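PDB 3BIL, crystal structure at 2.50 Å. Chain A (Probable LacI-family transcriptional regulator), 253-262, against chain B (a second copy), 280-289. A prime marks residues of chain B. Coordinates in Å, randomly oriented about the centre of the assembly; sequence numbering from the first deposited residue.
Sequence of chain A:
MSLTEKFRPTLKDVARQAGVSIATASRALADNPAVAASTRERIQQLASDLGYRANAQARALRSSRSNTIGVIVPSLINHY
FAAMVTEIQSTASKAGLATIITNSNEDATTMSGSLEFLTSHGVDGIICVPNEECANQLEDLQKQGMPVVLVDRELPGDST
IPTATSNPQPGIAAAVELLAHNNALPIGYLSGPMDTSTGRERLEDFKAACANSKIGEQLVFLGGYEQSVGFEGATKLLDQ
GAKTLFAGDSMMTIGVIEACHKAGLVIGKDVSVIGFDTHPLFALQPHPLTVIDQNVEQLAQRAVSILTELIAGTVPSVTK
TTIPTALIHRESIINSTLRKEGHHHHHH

Chain A, residues 253-262: TIGVIEACHK
Chain B 280-289: PLFALQPHPL

Packing of a helix from chain A against an irregular segment of chain B in a LacI-family regulator, a contact made by shape rather than by hydrogen bonds. Residues 253-262 are helical throughout, continuing a helix that begins earlier in the chain, with i to i+4 backbone bonds from Ile257 N to Thr253 O (3.2 Å) through Lys262 N to Glu258 O (2.7 Å). The facing segment starts with helical phi/psi at Pro280′ to Phe282′ and turns at Leu284′ (-113°/-33°), where Leu284′ N bonds to Leu281′ O at 3.2 Å. Gln285′ (-20°/149°) is followed by Pro286′ at -48°/-42°, and the chain is extended from His287′ to Leu289′. Both chains advance in the same sense along the contact: Ile254 lies opposite Leu281′ (CA to CA 7.3 Å) and Glu258 opposite Leu284′ (CA to CA 6.2 Å).

Ile254, Ile257 and His261 point their CA-to-CB bonds toward chain B, and Glu258 sets its own sideways; together they form the face that receives chain B. Gly255, Val256, Ala259 and Cys260 make no contact with the segment. The main bump is Leu284′, which gives up 112 Å² of the 408 Å² buried by both sides; its side chain sits in the groove lined by Ile254, Ile257, Glu258 and His261. Its CA-to-CB bond runs sideways, but chi1 m and chi2 t (-61°, 163°) carry its methyls to the helix. CD2 lies 3.7 Å from Glu258 CA and 3.9 Å from His261 CD2, while CD1 lies 3.8 Å from Glu258 CB and 4.2 Å from Ile254 CG2. Ile257 CG2 meets Leu284′ CB at 4.1 Å. The forked end of leucine thus spans Ile254, Glu258 and His261, its methyls resting on carbon throughout: the CA and CB of Glu258, Ile254 CG2 and a ring carbon of His261.

Leu281′ makes the second bump, its CA-to-CB bond sideways but its end against Ile254 and Ile257. With chi1 m and chi2 t (-88°, 176°) it sends CD2 to 3.8 Å from Ile257 CD1, and its CG stands 4.4 Å from Ile254 CG1. Both isoleucines are m,t: Ile257 turns CD1 to Leu281′ and CG2 to Leu284′, while Ile254 meets Leu281′ with its CG1 methylene and Leu284′ with its CG2 methyl. All four residues are buried, as suits purely apolar side chains.

His261, chi1 t and chi2 76°, has 80 Å² covered by the segment and reaches over the turn. Leu284′ O sits over one face of the imidazole, 2.9 Å from His261 ND1, but the angle is too poor for a hydrogen bond. His261 CE1 comes 3.6 Å from Gln285′ O and 3.9 Å from Pro288′ CG, so the flat ring lies among backbone carbonyls and a compact proline ring.

Glu258, extended (chi1 180°, chi2 176°), presents its backbone and CB to Leu284′; OE1 takes a salt bridge from Lys262 NZ at 2.6 Å, and OE2 is hydrogen-bonded elsewhere in the structure. Gln285′, its CA-to-CB bond pointing away from the helix, folds back (chi1 and chi2 both m) to make a weak hydrogen bond from NE2 to Leu281′ O, 3.4 Å, across its own turn.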

# COMPACT_ATOMS: atom_id res chain seq x y z
N THR A 253 3.14 11.82 5.89
CA THR A 253 3.68 11.09 7.05
C THR A 253 4.94 10.33 6.74
O THR A 253 5.83 10.24 7.60
CB THR A 253 2.67 10.07 7.65
OG1 THR A 253 1.48 10.76 8.05
CG2 THR A 253 3.29 9.39 8.89
N ILE A 254 4.98 9.75 5.53
CA ILE A 254 6.23 9.20 5.00
C ILE A 254 7.38 10.22 4.89
O ILE A 254 8.47 9.96 5.42
CB ILE A 254 6.07 8.37 3.68
CG1 ILE A 254 5.15 7.20 3.95
CG2 ILE A 254 7.41 7.75 3.29
CD1 ILE A 254 4.35 6.74 2.70
N GLY A 255 7.12 11.38 4.25
CA GLY A 255 8.10 12.51 4.13
C GLY A 255 8.62 12.95 5.50
O GLY A 255 9.83 13.25 5.68
N VAL A 256 7.74 12.96 6.49
CA VAL A 256 8.18 13.25 7.87
C VAL A 256 9.16 12.21 8.42
O VAL A 256 10.17 12.59 9.07
CB VAL A 256 6.97 13.40 8.85
CG1 VAL A 256 7.44 13.38 10.28
CG2 VAL A 256 6.23 14.67 8.54
N ILE A 257 8.86 10.91 8.20
CA ILE A 257 9.78 9.82 8.60
C ILE A 257 11.10 9.94 7.84
O ILE A 257 12.20 9.97 8.43
CB ILE A 257 9.15 8.40 8.45
CG1 ILE A 257 7.98 8.22 9.43
CG2 ILE A 257 10.17 7.35 8.76
CD1 ILE A 257 6.97 7.09 9.07
N GLU A 258 11.00 10.05 6.52
CA GLU A 258 12.21 10.19 5.73
C GLU A 258 13.06 11.37 6.23
O GLU A 258 14.29 11.21 6.44
CB GLU A 258 11.87 10.31 4.26
CG GLU A 258 13.10 10.46 3.37
CD GLU A 258 12.75 10.49 1.88
OE1 GLU A 258 13.70 10.27 1.08
OE2 GLU A 258 11.53 10.69 1.52
N ALA A 259 12.40 12.52 6.43
CA ALA A 259 13.04 13.71 7.03
C ALA A 259 13.73 13.52 8.39
O ALA A 259 14.82 14.05 8.60
CB ALA A 259 12.07 14.84 7.12
N CYS A 260 13.10 12.80 9.32
CA CYS A 260 13.73 12.55 10.64
C CYS A 260 14.87 11.59 10.54
O CYS A 260 15.85 11.69 11.34
CB CYS A 260 12.73 11.99 11.65
SG CYS A 260 11.46 13.17 11.82
N HIS A 261 14.73 10.65 9.59
CA HIS A 261 15.76 9.64 9.33
C HIS A 261 16.96 10.32 8.72
O HIS A 261 18.04 10.28 9.29
CB HIS A 261 15.26 8.48 8.44
CG HIS A 261 16.33 7.49 8.06
ND1 HIS A 261 16.82 6.54 8.94
CD2 HIS A 261 16.99 7.30 6.89
CE1 HIS A 261 17.75 5.83 8.33
NE2 HIS A 261 17.87 6.27 7.09
N LYS A 262 16.76 10.99 7.59
CA LYS A 262 17.86 11.73 6.96
C LYS A 262 18.56 12.73 7.89
O LYS A 262 19.77 12.73 7.95
CB LYS A 262 17.42 12.34 5.61
CG LYS A 262 17.03 11.21 4.60
CD LYS A 262 17.20 11.54 3.08
CE LYS A 262 17.07 10.23 2.24
NZ LYS A 262 16.29 10.35 0.97
N PRO B 280 8.77 1.76 0.51
CA PRO B 280 9.53 2.97 0.90
C PRO B 280 9.88 3.04 2.40
O PRO B 280 10.96 3.51 2.79
CB PRO B 280 8.61 4.14 0.50
CG PRO B 280 7.63 3.53 -0.53
CD PRO B 280 7.57 2.05 -0.31
N LEU B 281 8.97 2.54 3.23
CA LEU B 281 9.20 2.52 4.67
C LEU B 281 10.29 1.56 5.17
O LEU B 281 10.90 1.80 6.24
CB LEU B 281 7.87 2.32 5.40
CG LEU B 281 7.17 3.67 5.66
CD1 LEU B 281 5.79 3.47 6.28
CD2 LEU B 281 8.08 4.49 6.59
N PHE B 282 10.54 0.50 4.39
CA PHE B 282 11.70 -0.37 4.62
C PHE B 282 13.01 0.40 4.52
O PHE B 282 13.87 0.22 5.37
CB PHE B 282 11.72 -1.58 3.67
CG PHE B 282 10.59 -2.55 3.89
CD1 PHE B 282 10.37 -3.58 2.99
CD2 PHE B 282 9.75 -2.43 5.01
CE1 PHE B 282 9.34 -4.47 3.18
CE2 PHE B 282 8.72 -3.32 5.22
CZ PHE B 282 8.50 -4.34 4.31
N ALA B 283 13.15 1.29 3.54
CA ALA B 283 14.43 2.01 3.39
C ALA B 283 14.68 2.99 4.53
O ALA B 283 15.72 3.65 4.52
CB ALA B 283 14.51 2.75 2.05
N LEU B 284 13.73 3.12 5.47
CA LEU B 284 13.80 4.20 6.48
C LEU B 284 14.03 3.81 7.95
O LEU B 284 14.67 4.57 8.68
CB LEU B 284 12.62 5.21 6.33
CG LEU B 284 12.55 5.94 4.97
CD1 LEU B 284 11.19 6.57 4.71
CD2 LEU B 284 13.71 6.95 4.76
N GLN B 285 13.51 2.65 8.36
CA GLN B 285 13.85 2.01 9.64
C GLN B 285 15.20 2.50 10.21
O GLN B 285 16.11 2.85 9.44
CB GLN B 285 13.91 0.46 9.47
CG GLN B 285 12.64 -0.27 8.90
CD GLN B 285 11.37 -0.21 9.79
OE1 GLN B 285 11.39 -0.47 11.03
NE2 GLN B 285 10.24 0.12 9.15
N PRO B 286 15.35 2.53 11.57
CA PRO B 286 16.64 2.95 12.20
C PRO B 286 17.87 2.27 11.60
O PRO B 286 18.91 2.92 11.42
CB PRO B 286 16.48 2.55 13.67
CG PRO B 286 15.19 1.65 13.70
CD PRO B 286 14.34 2.17 12.58
N HIS B 287 17.77 0.97 11.32
CA HIS B 287 18.73 0.29 10.48
C HIS B 287 17.97 -0.14 9.23
O HIS B 287 17.14 -1.07 9.27
CB HIS B 287 19.32 -0.92 11.19
CG HIS B 287 20.44 -0.60 12.13
ND1 HIS B 287 20.23 -0.28 13.45
CD2 HIS B 287 21.78 -0.56 11.93
CE1 HIS B 287 21.40 -0.06 14.04
NE2 HIS B 287 22.35 -0.22 13.13
N PRO B 288 18.19 0.55 8.11
CA PRO B 288 17.35 0.22 6.97
C PRO B 288 17.52 -1.24 6.59
O PRO B 288 18.47 -1.86 7.04
CB PRO B 288 17.86 1.17 5.87
CG PRO B 288 18.41 2.35 6.68
CD PRO B 288 19.13 1.65 7.79
N LEU B 289 16.60 -1.76 5.79
CA LEU B 289 16.50 -3.17 5.56
C LEU B 289 17.14 -3.60 4.27
O LEU B 289 16.72 -3.18 3.19
CB LEU B 289 15.02 -3.59 5.48
CG LEU B 289 14.44 -4.44 6.57
CD1 LEU B 289 14.30 -3.59 7.82
CD2 LEU B 289 13.12 -4.95 6.10